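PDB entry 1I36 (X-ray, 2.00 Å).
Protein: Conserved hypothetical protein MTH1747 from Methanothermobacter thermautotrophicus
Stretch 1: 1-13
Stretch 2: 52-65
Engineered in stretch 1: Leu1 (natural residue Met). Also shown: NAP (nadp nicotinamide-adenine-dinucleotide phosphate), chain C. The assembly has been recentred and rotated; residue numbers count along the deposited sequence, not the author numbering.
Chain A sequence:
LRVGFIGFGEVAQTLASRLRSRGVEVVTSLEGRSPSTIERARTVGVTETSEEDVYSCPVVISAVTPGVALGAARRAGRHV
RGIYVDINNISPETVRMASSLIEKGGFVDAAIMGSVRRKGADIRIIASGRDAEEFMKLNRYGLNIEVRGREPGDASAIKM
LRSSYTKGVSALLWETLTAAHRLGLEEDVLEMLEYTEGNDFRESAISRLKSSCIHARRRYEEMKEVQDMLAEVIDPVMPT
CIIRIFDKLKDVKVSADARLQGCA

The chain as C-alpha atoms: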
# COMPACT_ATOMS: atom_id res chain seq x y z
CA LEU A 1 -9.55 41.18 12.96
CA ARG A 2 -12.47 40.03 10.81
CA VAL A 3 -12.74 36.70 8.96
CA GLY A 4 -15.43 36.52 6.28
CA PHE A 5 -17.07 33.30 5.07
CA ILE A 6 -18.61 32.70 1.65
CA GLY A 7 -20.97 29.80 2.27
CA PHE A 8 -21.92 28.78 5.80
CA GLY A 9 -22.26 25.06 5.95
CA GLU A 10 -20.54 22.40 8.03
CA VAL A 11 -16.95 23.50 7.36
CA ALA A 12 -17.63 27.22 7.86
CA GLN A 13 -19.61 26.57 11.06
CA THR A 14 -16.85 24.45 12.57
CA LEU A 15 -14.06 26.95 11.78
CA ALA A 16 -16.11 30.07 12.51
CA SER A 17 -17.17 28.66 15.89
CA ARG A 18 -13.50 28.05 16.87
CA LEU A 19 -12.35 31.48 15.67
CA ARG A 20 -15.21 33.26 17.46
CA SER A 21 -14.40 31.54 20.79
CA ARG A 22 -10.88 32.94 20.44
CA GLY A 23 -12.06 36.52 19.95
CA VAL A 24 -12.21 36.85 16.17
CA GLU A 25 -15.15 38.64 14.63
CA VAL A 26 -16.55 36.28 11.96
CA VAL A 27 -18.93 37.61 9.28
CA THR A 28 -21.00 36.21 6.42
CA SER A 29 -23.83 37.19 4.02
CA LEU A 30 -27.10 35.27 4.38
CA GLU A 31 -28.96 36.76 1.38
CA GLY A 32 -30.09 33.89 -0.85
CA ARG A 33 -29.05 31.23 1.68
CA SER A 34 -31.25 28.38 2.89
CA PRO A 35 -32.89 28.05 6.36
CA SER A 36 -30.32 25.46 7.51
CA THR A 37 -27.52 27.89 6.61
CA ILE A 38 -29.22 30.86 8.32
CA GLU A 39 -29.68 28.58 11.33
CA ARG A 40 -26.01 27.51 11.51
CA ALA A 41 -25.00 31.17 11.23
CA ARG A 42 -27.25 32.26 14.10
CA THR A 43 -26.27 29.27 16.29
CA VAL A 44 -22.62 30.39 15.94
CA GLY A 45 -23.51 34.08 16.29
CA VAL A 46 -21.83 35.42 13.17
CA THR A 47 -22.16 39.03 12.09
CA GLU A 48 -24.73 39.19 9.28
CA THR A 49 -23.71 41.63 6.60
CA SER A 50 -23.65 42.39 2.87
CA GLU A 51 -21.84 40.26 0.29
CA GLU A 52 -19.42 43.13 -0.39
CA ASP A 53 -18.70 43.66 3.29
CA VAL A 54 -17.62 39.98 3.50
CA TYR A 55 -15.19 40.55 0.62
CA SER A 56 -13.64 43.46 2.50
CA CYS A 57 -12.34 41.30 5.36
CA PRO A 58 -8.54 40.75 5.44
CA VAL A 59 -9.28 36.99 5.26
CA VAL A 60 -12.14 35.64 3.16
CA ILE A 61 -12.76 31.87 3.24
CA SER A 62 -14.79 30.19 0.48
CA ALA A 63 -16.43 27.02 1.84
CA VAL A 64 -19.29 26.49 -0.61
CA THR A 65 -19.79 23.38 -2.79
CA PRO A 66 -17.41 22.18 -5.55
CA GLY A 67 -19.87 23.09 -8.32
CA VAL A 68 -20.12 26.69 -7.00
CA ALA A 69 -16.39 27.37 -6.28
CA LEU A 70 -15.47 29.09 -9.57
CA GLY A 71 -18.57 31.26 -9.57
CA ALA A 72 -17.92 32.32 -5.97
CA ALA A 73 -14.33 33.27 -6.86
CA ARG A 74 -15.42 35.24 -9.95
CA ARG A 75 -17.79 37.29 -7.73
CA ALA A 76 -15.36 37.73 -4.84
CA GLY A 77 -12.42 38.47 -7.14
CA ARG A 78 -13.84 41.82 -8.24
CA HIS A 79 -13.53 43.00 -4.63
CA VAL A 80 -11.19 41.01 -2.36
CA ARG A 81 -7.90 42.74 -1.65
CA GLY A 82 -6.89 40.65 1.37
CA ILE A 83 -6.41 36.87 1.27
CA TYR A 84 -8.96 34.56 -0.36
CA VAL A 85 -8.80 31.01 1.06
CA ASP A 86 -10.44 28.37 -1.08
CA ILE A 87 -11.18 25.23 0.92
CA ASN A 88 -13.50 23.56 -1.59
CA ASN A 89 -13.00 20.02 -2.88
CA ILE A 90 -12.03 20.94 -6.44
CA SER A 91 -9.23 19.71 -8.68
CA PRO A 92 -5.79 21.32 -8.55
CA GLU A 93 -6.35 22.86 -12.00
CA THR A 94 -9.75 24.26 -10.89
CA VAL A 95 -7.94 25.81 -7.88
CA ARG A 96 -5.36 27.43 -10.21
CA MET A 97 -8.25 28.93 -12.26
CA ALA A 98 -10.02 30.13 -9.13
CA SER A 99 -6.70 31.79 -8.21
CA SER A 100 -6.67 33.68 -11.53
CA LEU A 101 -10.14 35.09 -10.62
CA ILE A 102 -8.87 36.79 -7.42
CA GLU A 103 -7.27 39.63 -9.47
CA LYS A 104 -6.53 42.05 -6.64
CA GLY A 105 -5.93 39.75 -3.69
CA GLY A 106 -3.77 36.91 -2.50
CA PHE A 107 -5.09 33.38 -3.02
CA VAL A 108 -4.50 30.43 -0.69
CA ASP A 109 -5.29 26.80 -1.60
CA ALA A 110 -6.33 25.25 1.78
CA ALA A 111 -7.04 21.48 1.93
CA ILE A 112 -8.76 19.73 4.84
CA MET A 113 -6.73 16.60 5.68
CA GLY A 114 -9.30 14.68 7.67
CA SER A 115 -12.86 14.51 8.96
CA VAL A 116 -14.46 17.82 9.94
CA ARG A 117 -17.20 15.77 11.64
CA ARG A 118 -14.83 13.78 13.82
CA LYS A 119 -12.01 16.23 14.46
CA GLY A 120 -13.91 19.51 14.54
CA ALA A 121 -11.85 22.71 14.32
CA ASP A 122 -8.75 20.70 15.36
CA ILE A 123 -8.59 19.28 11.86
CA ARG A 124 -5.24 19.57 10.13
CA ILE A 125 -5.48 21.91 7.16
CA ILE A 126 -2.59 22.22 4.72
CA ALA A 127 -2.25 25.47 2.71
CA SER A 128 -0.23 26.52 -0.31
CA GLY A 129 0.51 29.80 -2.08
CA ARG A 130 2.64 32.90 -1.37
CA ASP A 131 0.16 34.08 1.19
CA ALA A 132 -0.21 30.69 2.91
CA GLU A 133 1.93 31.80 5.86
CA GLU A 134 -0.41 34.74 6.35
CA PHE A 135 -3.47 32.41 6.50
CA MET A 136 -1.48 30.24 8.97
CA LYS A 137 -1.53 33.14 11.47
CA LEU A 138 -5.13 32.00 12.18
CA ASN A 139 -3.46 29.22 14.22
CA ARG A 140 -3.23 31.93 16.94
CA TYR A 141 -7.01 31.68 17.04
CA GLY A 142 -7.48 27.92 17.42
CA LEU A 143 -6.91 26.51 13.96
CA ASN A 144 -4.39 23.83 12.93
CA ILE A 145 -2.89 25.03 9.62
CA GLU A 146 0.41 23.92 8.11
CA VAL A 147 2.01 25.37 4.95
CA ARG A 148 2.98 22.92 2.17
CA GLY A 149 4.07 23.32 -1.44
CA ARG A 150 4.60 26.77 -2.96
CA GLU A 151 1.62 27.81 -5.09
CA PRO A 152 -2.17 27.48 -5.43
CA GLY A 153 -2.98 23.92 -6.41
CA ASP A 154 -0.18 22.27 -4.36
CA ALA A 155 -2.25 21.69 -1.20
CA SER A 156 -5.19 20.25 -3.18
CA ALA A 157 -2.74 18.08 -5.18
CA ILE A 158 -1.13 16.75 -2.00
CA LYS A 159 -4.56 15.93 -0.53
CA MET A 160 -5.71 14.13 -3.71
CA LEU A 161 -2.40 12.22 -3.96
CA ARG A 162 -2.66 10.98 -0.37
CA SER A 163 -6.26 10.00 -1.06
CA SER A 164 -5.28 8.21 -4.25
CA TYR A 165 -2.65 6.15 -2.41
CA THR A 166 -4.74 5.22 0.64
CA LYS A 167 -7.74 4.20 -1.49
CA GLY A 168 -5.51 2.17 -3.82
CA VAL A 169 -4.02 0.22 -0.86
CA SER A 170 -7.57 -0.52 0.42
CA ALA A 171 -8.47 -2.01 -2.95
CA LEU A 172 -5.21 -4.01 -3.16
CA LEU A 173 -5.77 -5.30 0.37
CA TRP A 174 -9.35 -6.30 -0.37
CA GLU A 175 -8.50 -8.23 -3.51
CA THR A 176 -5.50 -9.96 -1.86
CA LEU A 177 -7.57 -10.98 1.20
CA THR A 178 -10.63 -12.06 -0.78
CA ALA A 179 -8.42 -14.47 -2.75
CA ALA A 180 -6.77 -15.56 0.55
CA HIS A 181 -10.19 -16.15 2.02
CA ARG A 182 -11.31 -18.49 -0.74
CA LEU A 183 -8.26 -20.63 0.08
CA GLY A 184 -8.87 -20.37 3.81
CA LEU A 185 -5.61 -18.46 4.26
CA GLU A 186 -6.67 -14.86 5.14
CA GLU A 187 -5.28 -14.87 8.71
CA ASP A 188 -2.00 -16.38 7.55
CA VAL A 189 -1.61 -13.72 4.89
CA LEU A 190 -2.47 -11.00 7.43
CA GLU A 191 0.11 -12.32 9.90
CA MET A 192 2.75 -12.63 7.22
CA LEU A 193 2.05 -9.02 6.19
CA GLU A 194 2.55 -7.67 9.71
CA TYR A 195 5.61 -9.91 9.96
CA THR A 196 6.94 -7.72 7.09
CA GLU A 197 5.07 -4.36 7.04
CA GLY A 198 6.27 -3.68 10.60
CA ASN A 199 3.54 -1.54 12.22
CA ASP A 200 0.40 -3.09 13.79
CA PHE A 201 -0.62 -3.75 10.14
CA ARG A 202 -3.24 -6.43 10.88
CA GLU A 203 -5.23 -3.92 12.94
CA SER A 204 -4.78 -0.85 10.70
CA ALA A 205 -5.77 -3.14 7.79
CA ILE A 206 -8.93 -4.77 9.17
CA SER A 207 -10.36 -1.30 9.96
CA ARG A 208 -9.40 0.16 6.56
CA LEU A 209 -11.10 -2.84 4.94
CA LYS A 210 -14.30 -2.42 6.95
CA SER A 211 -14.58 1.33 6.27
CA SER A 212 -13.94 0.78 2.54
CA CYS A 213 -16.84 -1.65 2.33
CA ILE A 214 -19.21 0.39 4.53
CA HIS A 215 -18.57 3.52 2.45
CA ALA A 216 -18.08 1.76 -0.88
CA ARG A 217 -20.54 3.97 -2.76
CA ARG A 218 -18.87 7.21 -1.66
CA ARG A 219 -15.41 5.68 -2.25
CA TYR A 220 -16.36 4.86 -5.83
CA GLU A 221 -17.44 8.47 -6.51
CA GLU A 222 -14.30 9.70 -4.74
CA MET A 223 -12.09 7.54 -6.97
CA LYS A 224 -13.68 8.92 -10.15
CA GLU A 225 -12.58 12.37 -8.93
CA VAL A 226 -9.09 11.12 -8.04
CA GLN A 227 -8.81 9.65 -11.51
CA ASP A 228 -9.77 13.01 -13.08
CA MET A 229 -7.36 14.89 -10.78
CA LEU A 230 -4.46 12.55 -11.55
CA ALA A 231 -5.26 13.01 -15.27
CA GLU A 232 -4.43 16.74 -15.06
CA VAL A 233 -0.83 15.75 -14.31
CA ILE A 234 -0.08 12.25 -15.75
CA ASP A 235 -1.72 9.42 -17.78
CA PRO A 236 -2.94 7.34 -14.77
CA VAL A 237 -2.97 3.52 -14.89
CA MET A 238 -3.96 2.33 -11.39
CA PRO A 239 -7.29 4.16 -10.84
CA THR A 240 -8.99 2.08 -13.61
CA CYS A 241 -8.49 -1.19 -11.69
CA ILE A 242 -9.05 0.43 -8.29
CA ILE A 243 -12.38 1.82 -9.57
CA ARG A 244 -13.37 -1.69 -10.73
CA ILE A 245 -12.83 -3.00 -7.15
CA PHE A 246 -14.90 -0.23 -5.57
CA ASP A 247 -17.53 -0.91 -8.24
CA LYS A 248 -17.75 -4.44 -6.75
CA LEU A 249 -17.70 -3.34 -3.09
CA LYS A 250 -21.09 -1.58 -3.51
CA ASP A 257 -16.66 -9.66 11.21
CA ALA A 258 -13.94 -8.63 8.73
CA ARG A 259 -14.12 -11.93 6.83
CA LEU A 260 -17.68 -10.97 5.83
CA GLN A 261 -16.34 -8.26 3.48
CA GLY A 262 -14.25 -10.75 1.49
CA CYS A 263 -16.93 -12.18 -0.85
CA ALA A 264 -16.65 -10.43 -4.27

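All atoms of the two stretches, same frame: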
# COMPACT_ATOMS: atom_id res chain seq x y z
N LEU A 1 -8.84 40.01 13.55
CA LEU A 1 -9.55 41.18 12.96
C LEU A 1 -10.94 40.68 12.60
O LEU A 1 -11.73 40.38 13.49
CB LEU A 1 -8.78 41.68 11.71
CG LEU A 1 -8.89 43.16 11.26
CD1 LEU A 1 -9.97 43.37 10.20
CD2 LEU A 1 -9.13 44.05 12.48
N ARG A 2 -11.20 40.54 11.30
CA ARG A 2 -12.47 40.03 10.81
C ARG A 2 -12.20 38.92 9.79
O ARG A 2 -11.34 39.07 8.92
CB ARG A 2 -13.28 41.13 10.10
CG ARG A 2 -13.74 42.29 10.99
CD ARG A 2 -14.98 42.97 10.43
NE ARG A 2 -14.78 43.48 9.07
CZ ARG A 2 -15.77 43.67 8.19
NH1 ARG A 2 -17.03 43.39 8.52
NH2 ARG A 2 -15.50 44.16 6.99
N VAL A 3 -12.88 37.79 9.93
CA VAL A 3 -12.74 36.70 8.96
C VAL A 3 -14.11 36.52 8.29
O VAL A 3 -15.12 36.29 8.96
CB VAL A 3 -12.28 35.35 9.62
CG1 VAL A 3 -12.31 34.22 8.58
CG2 VAL A 3 -10.86 35.49 10.18
N GLY A 4 -14.16 36.69 6.98
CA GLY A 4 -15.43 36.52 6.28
C GLY A 4 -15.57 35.14 5.64
O GLY A 4 -14.60 34.57 5.16
N PHE A 5 -16.79 34.62 5.65
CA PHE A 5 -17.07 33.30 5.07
C PHE A 5 -18.06 33.39 3.91
O PHE A 5 -19.11 34.02 4.02
CB PHE A 5 -17.67 32.35 6.14
CG PHE A 5 -16.67 31.82 7.12
CD1 PHE A 5 -16.23 32.60 8.18
CD2 PHE A 5 -16.11 30.56 6.94
CE1 PHE A 5 -15.25 32.14 9.06
CE2 PHE A 5 -15.12 30.09 7.82
CZ PHE A 5 -14.69 30.87 8.88
N ILE A 6 -17.70 32.79 2.78
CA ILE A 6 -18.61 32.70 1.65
C ILE A 6 -19.08 31.26 1.79
O ILE A 6 -18.27 30.32 1.70
CB ILE A 6 -17.92 32.92 0.32
CG1 ILE A 6 -17.22 34.28 0.29
CG2 ILE A 6 -18.96 32.85 -0.81
CD1 ILE A 6 -16.21 34.40 -0.87
N GLY A 7 -20.38 31.09 2.02
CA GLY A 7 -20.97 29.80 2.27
C GLY A 7 -20.97 29.65 3.78
O GLY A 7 -20.14 30.27 4.46
N PHE A 8 -21.95 28.96 4.36
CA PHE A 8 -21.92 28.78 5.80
C PHE A 8 -22.53 27.47 6.18
O PHE A 8 -23.60 27.39 6.79
CB PHE A 8 -22.53 29.97 6.57
CG PHE A 8 -21.97 30.13 7.96
CD1 PHE A 8 -20.86 30.92 8.18
CD2 PHE A 8 -22.53 29.46 9.03
CE1 PHE A 8 -20.28 31.03 9.46
CE2 PHE A 8 -21.98 29.55 10.31
CZ PHE A 8 -20.85 30.34 10.52
N GLY A 9 -21.85 26.42 5.72
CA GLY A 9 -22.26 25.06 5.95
C GLY A 9 -21.47 24.44 7.07
O GLY A 9 -21.05 25.14 7.99
N GLU A 10 -21.24 23.13 6.99
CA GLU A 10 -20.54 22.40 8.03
C GLU A 10 -19.11 22.86 8.28
O GLU A 10 -18.69 22.98 9.43
CB GLU A 10 -20.55 20.89 7.75
CG GLU A 10 -19.79 20.11 8.81
CD GLU A 10 -20.07 18.61 8.78
OE1 GLU A 10 -20.07 18.01 7.69
OE2 GLU A 10 -20.28 18.03 9.86
N VAL A 11 -18.33 23.03 7.21
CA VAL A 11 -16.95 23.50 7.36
C VAL A 11 -16.89 24.89 7.97
O VAL A 11 -16.22 25.10 8.98
CB VAL A 11 -16.24 23.52 6.01
CG1 VAL A 11 -14.88 24.22 6.13
CG2 VAL A 11 -16.08 22.08 5.54
N ALA A 12 -17.61 25.84 7.37
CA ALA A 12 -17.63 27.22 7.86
C ALA A 12 -18.07 27.30 9.32
O ALA A 12 -17.49 28.03 10.12
CB ALA A 12 -18.58 28.07 6.98
N GLN A 13 -19.12 26.56 9.68
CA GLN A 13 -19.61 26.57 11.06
C GLN A 13 -18.53 26.14 12.03
O GLN A 13 -18.29 26.78 13.04
CB GLN A 13 -20.82 25.65 11.23
CG GLN A 13 -21.37 25.61 12.68
CD GLN A 13 -22.59 24.69 12.86
OE1 GLN A 13 -22.87 23.83 12.02
NE2 GLN A 13 -23.29 24.84 13.99
N GLU A 52 -20.61 42.30 -0.23
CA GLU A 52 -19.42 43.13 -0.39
C GLU A 52 -18.66 43.42 0.90
O GLU A 52 -17.44 43.58 0.87
CB GLU A 52 -19.75 44.41 -1.16
CG GLU A 52 -19.74 44.16 -2.68
CD GLU A 52 -20.15 45.36 -3.51
OE1 GLU A 52 -19.58 46.47 -3.31
OE2 GLU A 52 -21.01 45.18 -4.40
N ASP A 53 -19.37 43.43 2.02
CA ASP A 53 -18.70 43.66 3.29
C ASP A 53 -17.85 42.42 3.63
O ASP A 53 -16.74 42.55 4.15
CB ASP A 53 -19.72 43.94 4.40
CG ASP A 53 -19.07 44.38 5.70
OD1 ASP A 53 -17.97 44.97 5.66
OD2 ASP A 53 -19.64 44.11 6.78
N VAL A 54 -18.34 41.24 3.26
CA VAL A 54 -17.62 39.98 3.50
C VAL A 54 -16.31 40.05 2.76
O VAL A 54 -15.25 39.87 3.37
CB VAL A 54 -18.44 38.77 2.98
CG1 VAL A 54 -17.60 37.47 3.06
CG2 VAL A 54 -19.68 38.62 3.81
N TYR A 55 -16.37 40.45 1.49
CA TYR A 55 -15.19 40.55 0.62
C TYR A 55 -14.17 41.52 1.11
O TYR A 55 -13.04 41.48 0.64
CB TYR A 55 -15.57 40.95 -0.82
CG TYR A 55 -16.57 40.03 -1.49
CD1 TYR A 55 -16.70 38.69 -1.10
CD2 TYR A 55 -17.39 40.49 -2.53
CE1 TYR A 55 -17.61 37.83 -1.74
CE2 TYR A 55 -18.30 39.64 -3.18
CZ TYR A 55 -18.41 38.32 -2.78
OH TYR A 55 -19.29 37.49 -3.42
N SER A 56 -14.57 42.45 1.97
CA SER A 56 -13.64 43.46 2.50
C SER A 56 -12.78 42.97 3.66
O SER A 56 -11.83 43.65 4.05
CB SER A 56 -14.37 44.74 2.93
OG SER A 56 -15.04 44.55 4.16
N CYS A 57 -13.13 41.83 4.25
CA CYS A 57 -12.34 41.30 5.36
C CYS A 57 -10.93 40.94 4.91
O CYS A 57 -10.72 40.54 3.76
CB CYS A 57 -13.01 40.08 5.94
SG CYS A 57 -14.60 40.40 6.62
N PRO A 58 -9.93 41.08 5.81
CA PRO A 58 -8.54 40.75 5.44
C PRO A 58 -8.34 39.26 5.10
O PRO A 58 -7.38 38.90 4.42
CB PRO A 58 -7.74 41.21 6.67
CG PRO A 58 -8.73 41.08 7.79
CD PRO A 58 -9.99 41.63 7.17
N VAL A 59 -9.28 38.42 5.55
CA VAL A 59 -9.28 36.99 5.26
C VAL A 59 -10.71 36.59 4.89
O VAL A 59 -11.65 36.78 5.67
CB VAL A 59 -8.79 36.10 6.46
CG1 VAL A 59 -8.77 34.61 6.03
CG2 VAL A 59 -7.34 36.52 6.90
N VAL A 60 -10.86 36.07 3.68
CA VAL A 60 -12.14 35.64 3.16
C VAL A 60 -12.00 34.15 2.84
O VAL A 60 -11.13 33.77 2.06
CB VAL A 60 -12.45 36.37 1.86
CG1 VAL A 60 -13.80 35.86 1.29
CG2 VAL A 60 -12.53 37.92 2.13
N ILE A 61 -12.82 33.32 3.47
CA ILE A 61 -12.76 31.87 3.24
C ILE A 61 -14.00 31.42 2.45
O ILE A 61 -15.12 31.69 2.85
CB ILE A 61 -12.71 31.09 4.59
CG1 ILE A 61 -11.42 31.44 5.38
CG2 ILE A 61 -12.77 29.59 4.34
CD1 ILE A 61 -11.42 30.92 6.81
N SER A 62 -13.75 30.72 1.35
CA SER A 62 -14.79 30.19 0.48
C SER A 62 -14.97 28.71 0.84
O SER A 62 -14.08 27.90 0.59
CB SER A 62 -14.35 30.28 -0.99
OG SER A 62 -15.29 29.64 -1.83
N ALA A 63 -16.12 28.38 1.42
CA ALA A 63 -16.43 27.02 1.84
C ALA A 63 -17.85 26.74 1.35
O ALA A 63 -18.81 26.70 2.13
CB ALA A 63 -16.36 26.92 3.37
N VAL A 64 -17.98 26.71 0.03
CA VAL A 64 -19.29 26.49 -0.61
C VAL A 64 -19.30 25.04 -1.09
O VAL A 64 -18.92 24.16 -0.34
CB VAL A 64 -19.48 27.50 -1.78
CG1 VAL A 64 -19.66 28.89 -1.19
CG2 VAL A 64 -18.24 27.50 -2.70
N THR A 65 -19.82 24.76 -2.29
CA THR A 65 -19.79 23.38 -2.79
C THR A 65 -18.85 23.36 -4.01
O THR A 65 -18.58 24.41 -4.61
CB THR A 65 -21.21 22.89 -3.18
OG1 THR A 65 -21.72 23.70 -4.24
CG2 THR A 65 -22.14 23.01 -1.98
PA NAP C . -22.44 22.28 3.19
O1A NAP C . -22.51 21.72 1.85
O2A NAP C . -22.14 21.77 4.51
O5B NAP C . -22.12 23.92 3.12
C5B NAP C . -21.88 24.81 1.88
C4B NAP C . -22.80 25.88 2.23
O4B NAP C . -22.43 26.82 0.97
C3B NAP C . -23.97 26.05 1.87
O3B NAP C . -24.13 26.30 3.20
C2B NAP C . -24.85 26.92 1.05
O2B NAP C . -25.79 27.72 1.29
C1B NAP C . -23.67 27.52 0.57
N9A NAP C . -23.73 27.77 -0.88
C8A NAP C . -24.10 27.07 -2.04
N7A NAP C . -24.02 27.83 -3.11
C5A NAP C . -23.59 29.07 -2.67
C6A NAP C . -23.31 30.31 -3.33
N6A NAP C . -23.46 30.45 -4.65
N1A NAP C . -22.88 31.38 -2.56
C2A NAP C . -22.72 31.25 -1.21
N3A NAP C . -22.97 30.12 -0.52
C4A NAP C . -23.39 29.05 -1.32
O3 NAP C . -20.85 21.95 2.79
PN NAP C . -19.43 21.69 3.69
O1N NAP C . -19.44 20.29 4.21
O2N NAP C . -19.44 22.81 4.65
O5D NAP C . -18.13 21.89 2.80
C5D NAP C . -17.82 23.16 2.19
C4D NAP C . -16.67 22.95 1.22
O4D NAP C . -15.46 22.34 1.77
C3D NAP C . -17.01 22.05 0.00
O3D NAP C . -16.45 22.49 -1.28
C2D NAP C . -16.51 20.69 0.35
O2D NAP C . -16.24 19.89 -0.76
C1D NAP C . -15.28 21.03 1.22
N1N NAP C . -14.93 19.99 2.20
C2N NAP C . -15.85 19.60 3.19
C3N NAP C . -15.40 18.59 4.10
C7N NAP C . -16.25 18.10 5.18
O7N NAP C . -15.84 17.23 5.96
N7N NAP C . -17.51 18.58 5.37
C4N NAP C . -14.10 18.05 3.96
C5N NAP C . -13.23 18.44 2.99
C6N NAP C . -13.65 19.41 2.12
P2B NAP C . -27.28 27.00 1.12
O1X NAP C . -27.52 26.04 2.26
O2X NAP C . -28.11 28.17 1.17
O3X NAP C . -27.24 26.26 -0.12
O HOH W 1 -19.17 25.54 4.76

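The two stretches meet as neighbouring parallel strands of one sheet, with apolar packing on both faces, a salt bridge near the start of the first strand and a nucleotide-binding turn beyond its end. The axes of strands 2-6 and 59-62 approach to 4.6 Å with 23° between their N-to-C directions, and the contact buries 926 Å², both sides summed.

The register follows from four backbone hydrogen bonds. Gly4 N donates to Val59 O (2.8 Å) and Ile61 N to Gly4 O (2.8 Å); Ile6 N then donates to Ile61 O (2.8 Å), and Ala63 N to Ile6 O (2.9 Å). Their N-H...O angles are 160-171°, so all are close to linear. Gly4 and Ile6 use both N and O toward the second strand, the alternation expected of a parallel pair. Three of these carbonyls, Val59 O, Gly4 O and Ile61 O, also receive CA-H...O contacts, as from Phe5 CA to Ile61 O at 3.4 Å.

Side chains alternate between the faces. On one, Ile61 CD1 lies 3.8 Å from Val3 CG1 and 3.9 Å from Phe5 CZ, so a single methyl touches both residues. On the other, Ile6 CD1 reaches Val60 CG1 at 3.6 Å and the edge of the Tyr55 ring at CE1, 3.8 Å away, while Ile6 CG2 lies 4.0 Å from Val64 CG1. Gly4 leaves room on this face: an ideal CB would fall 2.9 Å from Val54 O and 3.3 Å from Cys57 SG.

At the start of the strand, the Arg2 guanidinium forms a two-pronged salt bridge, NH2 to Asp53 OD1 at 2.9 Å and NH1 to Asp53 OD2 at 3.2 Å. The carboxylate lies near the guanidinium plane, where the N-H groups point; Cys57 SG covers one face. Ser56 OG instead donates to Asp53 O (2.6 Å). The engineered Leu1 packs CD1 against Pro58 CD at 3.5 Å.

Beyond Ile6 the chain turns at Gly7, whose phi/psi of 93°/147° calls for glycine; an ideal CB would also lie 2.5 Å from Ala63 O and 2.8 Å from Val64 CG1. Gly9, at the N-cap of the next helix, has no room for a CB either, since one would sit 1.6 Å from NAP O5B. The helix start binds the pyrophosphate through Glu10 N to NAP O2A (3.0 Å) and Val11 N to NAP O2N (2.8 Å). One water ties this turn to the second stretch, accepting from Gly9 N and Ala12 N and donating to Ala63 O and NAP O2N. Alongside it, Val11 CG1 packs on Ala63 CB at 4.1 Å.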